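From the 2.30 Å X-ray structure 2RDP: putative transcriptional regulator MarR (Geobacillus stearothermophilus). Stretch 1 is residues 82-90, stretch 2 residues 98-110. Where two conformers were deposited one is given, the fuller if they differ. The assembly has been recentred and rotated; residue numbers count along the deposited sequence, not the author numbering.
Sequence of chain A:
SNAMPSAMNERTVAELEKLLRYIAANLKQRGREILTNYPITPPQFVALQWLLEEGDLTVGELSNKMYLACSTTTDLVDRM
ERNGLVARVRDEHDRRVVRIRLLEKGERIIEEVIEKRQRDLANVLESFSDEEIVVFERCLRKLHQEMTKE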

# COMPACT_ATOMS: atom_id res chain seq x y z
N ARG A 82 3.66 -22.61 13.69
CA ARG A 82 2.66 -23.66 13.82
C ARG A 82 2.40 -24.32 12.46
O ARG A 82 2.27 -25.53 12.41
CB ARG A 82 1.37 -23.08 14.40
CG ARG A 82 0.69 -23.87 15.53
CD ARG A 82 0.03 -22.94 16.61
NE ARG A 82 -0.79 -21.84 16.06
CZ ARG A 82 -0.81 -20.57 16.53
NH1 ARG A 82 -0.03 -20.22 17.56
NH2 ARG A 82 -1.59 -19.65 15.98
N ASN A 83 2.32 -23.51 11.39
CA ASN A 83 2.07 -24.00 10.02
C ASN A 83 3.33 -24.40 9.26
O ASN A 83 3.26 -24.59 8.04
CB ASN A 83 1.35 -22.95 9.15
CG ASN A 83 0.06 -22.42 9.78
OD1 ASN A 83 -0.51 -23.04 10.69
ND2 ASN A 83 -0.41 -21.25 9.30
N GLY A 84 4.47 -24.46 9.94
CA GLY A 84 5.73 -24.92 9.35
C GLY A 84 6.37 -24.03 8.29
O GLY A 84 7.16 -24.51 7.47
N LEU A 85 6.04 -22.74 8.30
CA LEU A 85 6.63 -21.77 7.37
C LEU A 85 7.95 -21.22 7.88
O LEU A 85 8.79 -20.82 7.09
CB LEU A 85 5.69 -20.57 7.16
CG LEU A 85 4.27 -20.86 6.69
CD1 LEU A 85 3.39 -19.61 6.84
CD2 LEU A 85 4.31 -21.39 5.26
N VAL A 86 8.12 -21.17 9.20
CA VAL A 86 9.34 -20.64 9.84
C VAL A 86 9.66 -21.48 11.07
O VAL A 86 8.79 -22.16 11.60
CB VAL A 86 9.20 -19.10 10.29
CG1 VAL A 86 8.68 -18.21 9.15
CG2 VAL A 86 8.33 -18.94 11.52
N ALA A 87 10.91 -21.44 11.51
CA ALA A 87 11.31 -22.04 12.78
C ALA A 87 11.97 -20.96 13.63
O ALA A 87 12.46 -19.96 13.11
CB ALA A 87 12.28 -23.21 12.56
N ARG A 88 11.95 -21.16 14.94
CA ARG A 88 12.72 -20.33 15.87
C ARG A 88 14.08 -20.98 16.14
O ARG A 88 14.15 -22.17 16.41
CB ARG A 88 11.95 -20.16 17.17
CG ARG A 88 10.83 -19.16 17.10
CD ARG A 88 10.12 -19.12 18.43
NE ARG A 88 9.48 -17.82 18.67
CZ ARG A 88 8.18 -17.57 18.52
NH1 ARG A 88 7.70 -16.37 18.80
NH2 ARG A 88 7.36 -18.53 18.09
N VAL A 89 15.15 -20.20 16.04
CA VAL A 89 16.49 -20.76 16.15
C VAL A 89 17.33 -19.89 17.06
O VAL A 89 17.58 -18.73 16.73
CB VAL A 89 17.21 -20.85 14.76
CG1 VAL A 89 18.63 -21.43 14.92
CG2 VAL A 89 16.43 -21.69 13.78
N ARG A 90 17.77 -20.44 18.18
CA ARG A 90 18.64 -19.67 19.06
C ARG A 90 20.08 -19.68 18.61
O ARG A 90 20.51 -20.60 17.92
CB ARG A 90 18.52 -20.11 20.52
CG ARG A 90 18.77 -21.57 20.80
CD ARG A 90 18.77 -21.80 22.31
NE ARG A 90 17.68 -21.05 22.95
CZ ARG A 90 16.58 -21.61 23.46
NH1 ARG A 90 15.65 -20.84 24.01
NH2 ARG A 90 16.42 -22.94 23.44
N VAL A 98 16.93 -15.52 20.19
CA VAL A 98 16.23 -16.44 19.30
C VAL A 98 15.85 -15.68 18.03
O VAL A 98 15.33 -14.57 18.10
CB VAL A 98 14.94 -17.02 19.94
CG1 VAL A 98 14.08 -17.75 18.90
CG2 VAL A 98 15.27 -17.95 21.10
N ARG A 99 16.14 -16.28 16.87
CA ARG A 99 15.83 -15.69 15.58
C ARG A 99 14.80 -16.53 14.84
O ARG A 99 14.69 -17.73 15.07
CB ARG A 99 17.08 -15.54 14.73
CG ARG A 99 18.05 -14.53 15.25
CD ARG A 99 19.23 -14.31 14.32
NE ARG A 99 20.17 -13.38 14.93
CZ ARG A 99 21.17 -13.74 15.74
NH1 ARG A 99 21.38 -15.03 16.03
NH2 ARG A 99 21.96 -12.81 16.26
N ILE A 100 14.05 -15.88 13.95
CA ILE A 100 13.10 -16.53 13.09
C ILE A 100 13.84 -16.88 11.82
O ILE A 100 14.53 -16.04 11.24
CB ILE A 100 11.88 -15.62 12.77
CG1 ILE A 100 11.31 -14.96 14.04
CG2 ILE A 100 10.80 -16.39 12.04
CD1 ILE A 100 11.24 -15.90 15.27
N ARG A 101 13.72 -18.13 11.39
CA ARG A 101 14.34 -18.60 10.17
C ARG A 101 13.28 -19.13 9.21
O ARG A 101 12.47 -20.00 9.57
CB ARG A 101 15.34 -19.70 10.48
CG ARG A 101 15.68 -20.58 9.30
CD ARG A 101 16.72 -21.61 9.70
NE ARG A 101 17.90 -20.94 10.24
CZ ARG A 101 18.93 -21.57 10.81
NH1 ARG A 101 18.95 -22.90 10.90
NH2 ARG A 101 19.95 -20.85 11.27
N LEU A 102 13.34 -18.64 7.98
CA LEU A 102 12.56 -19.15 6.88
C LEU A 102 12.83 -20.63 6.63
O LEU A 102 13.96 -21.02 6.28
CB LEU A 102 12.92 -18.35 5.62
CG LEU A 102 11.95 -18.40 4.44
CD1 LEU A 102 10.53 -17.97 4.88
CD2 LEU A 102 12.48 -17.55 3.26
N LEU A 103 11.80 -21.45 6.82
CA LEU A 103 11.84 -22.85 6.39
C LEU A 103 11.56 -23.03 4.88
O LEU A 103 10.98 -22.16 4.23
CB LEU A 103 10.86 -23.69 7.22
CG LEU A 103 11.22 -23.76 8.70
CD1 LEU A 103 10.27 -24.71 9.41
CD2 LEU A 103 12.66 -24.19 8.86
N GLU A 104 11.96 -24.18 4.33
CA GLU A 104 11.80 -24.46 2.90
C GLU A 104 10.36 -24.31 2.44
O GLU A 104 10.13 -23.83 1.34
CB GLU A 104 12.31 -25.86 2.55
CG GLU A 104 12.23 -26.21 1.05
CD GLU A 104 12.66 -27.64 0.77
OE1 GLU A 104 13.04 -28.37 1.73
OE2 GLU A 104 12.64 -28.06 -0.41
N LYS A 105 9.40 -24.73 3.27
CA LYS A 105 7.98 -24.62 2.95
C LYS A 105 7.57 -23.15 2.80
O LYS A 105 6.85 -22.80 1.86
CB LYS A 105 7.12 -25.33 4.01
CG LYS A 105 5.62 -25.08 3.81
CD LYS A 105 4.79 -25.75 4.98
CE LYS A 105 3.23 -25.49 4.49
NZ LYS A 105 2.42 -26.17 5.62
N GLY A 106 8.04 -22.30 3.70
CA GLY A 106 7.75 -20.88 3.64
C GLY A 106 8.38 -20.23 2.43
O GLY A 106 7.72 -19.47 1.71
N GLU A 107 9.66 -20.52 2.21
CA GLU A 107 10.41 -19.97 1.07
C GLU A 107 9.81 -20.34 -0.28
O GLU A 107 9.72 -19.51 -1.16
CB GLU A 107 11.88 -20.42 1.10
CG GLU A 107 12.76 -19.53 0.25
CD GLU A 107 14.10 -20.16 -0.06
OE1 GLU A 107 14.22 -21.37 0.19
OE2 GLU A 107 15.01 -19.45 -0.57
N ARG A 108 9.40 -21.60 -0.41
CA ARG A 108 8.82 -22.09 -1.65
C ARG A 108 7.60 -21.24 -2.02
O ARG A 108 7.53 -20.74 -3.14
CB ARG A 108 8.45 -23.58 -1.51
CG ARG A 108 9.12 -24.47 -2.52
CD ARG A 108 8.36 -25.76 -2.68
NE ARG A 108 9.09 -26.92 -2.16
CZ ARG A 108 9.77 -27.77 -2.93
NH1 ARG A 108 9.83 -27.59 -4.25
NH2 ARG A 108 10.40 -28.80 -2.39
N ILE A 109 6.69 -21.04 -1.06
CA ILE A 109 5.48 -20.22 -1.25
C ILE A 109 5.76 -18.75 -1.64
O ILE A 109 5.19 -18.25 -2.60
CB ILE A 109 4.58 -20.25 0.02
CG1 ILE A 109 3.90 -21.60 0.16
CG2 ILE A 109 3.49 -19.18 -0.03
CD1 ILE A 109 3.34 -21.81 1.52
N ILE A 110 6.62 -18.06 -0.90
CA ILE A 110 6.87 -16.67 -1.22
C ILE A 110 7.59 -16.40 -2.49
O ILE A 110 7.33 -15.40 -3.12
CB ILE A 110 7.61 -15.89 -0.16
CG1 ILE A 110 8.88 -16.61 0.25
CG2 ILE A 110 6.66 -15.51 0.93
CD1 ILE A 110 9.79 -15.72 0.94

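The apolar centre of this contact lies on the sheet face carrying V86, R88, I100 and L102, where V86 CG2 meets I100 CG2 at 3.6 Å. The terminal CD1 of I100 continues this packing, lying 3.8 Å from R88 CG, so the R88 side chain brings a methylene against the I100 terminal methyl. On the face carrying A87, V89, R99 and R101, the small A87 leaves its CB 3.8 Å from L103 CD2, and V89 CG2 sits over one face of the R101 guanidinium, 3.9 Å from R101 CZ. Nearer the helix, L85 CD2 touches I109 CD1 at 3.9 Å, tying the turn before the first strand to the helix after the second.

Between the two faces, strands 86-90 and 98-102 run antiparallel, their axes at 146°. A87 and R101 form a hydrogen-bonded pair, with A87 N to R101 O at 2.9 Å and R101 N to A87 O at 2.8 Å. V89 and R99 repeat the pattern, V89 N to R99 O at 2.7 Å and R99 N to V89 O at 2.8 Å. The alternate pairs V86-L102, R88-I100 and R90-V98 lack such bonds; at the first two, CA-H...O contacts, such as V86 CA to R101 O at 3.2 Å, supplement the ladder.

Past the strand end, L103 N donates to L85 O at 3.1 Å, just as L103 takes the N-cap position of the helix. G106 has no side chain, so its CA can lie 3.6 Å from L85 O; a CB there would clash with that oxygen. G84, at positive phi, makes the preceding turn. At the polar edge, the extended K105 side chain reaches back past this turn, and its NZ donates to N83 O at 3.0 Å, placing the ammonium group on a backbone carbonyl just after the helix that precedes the first strand ends.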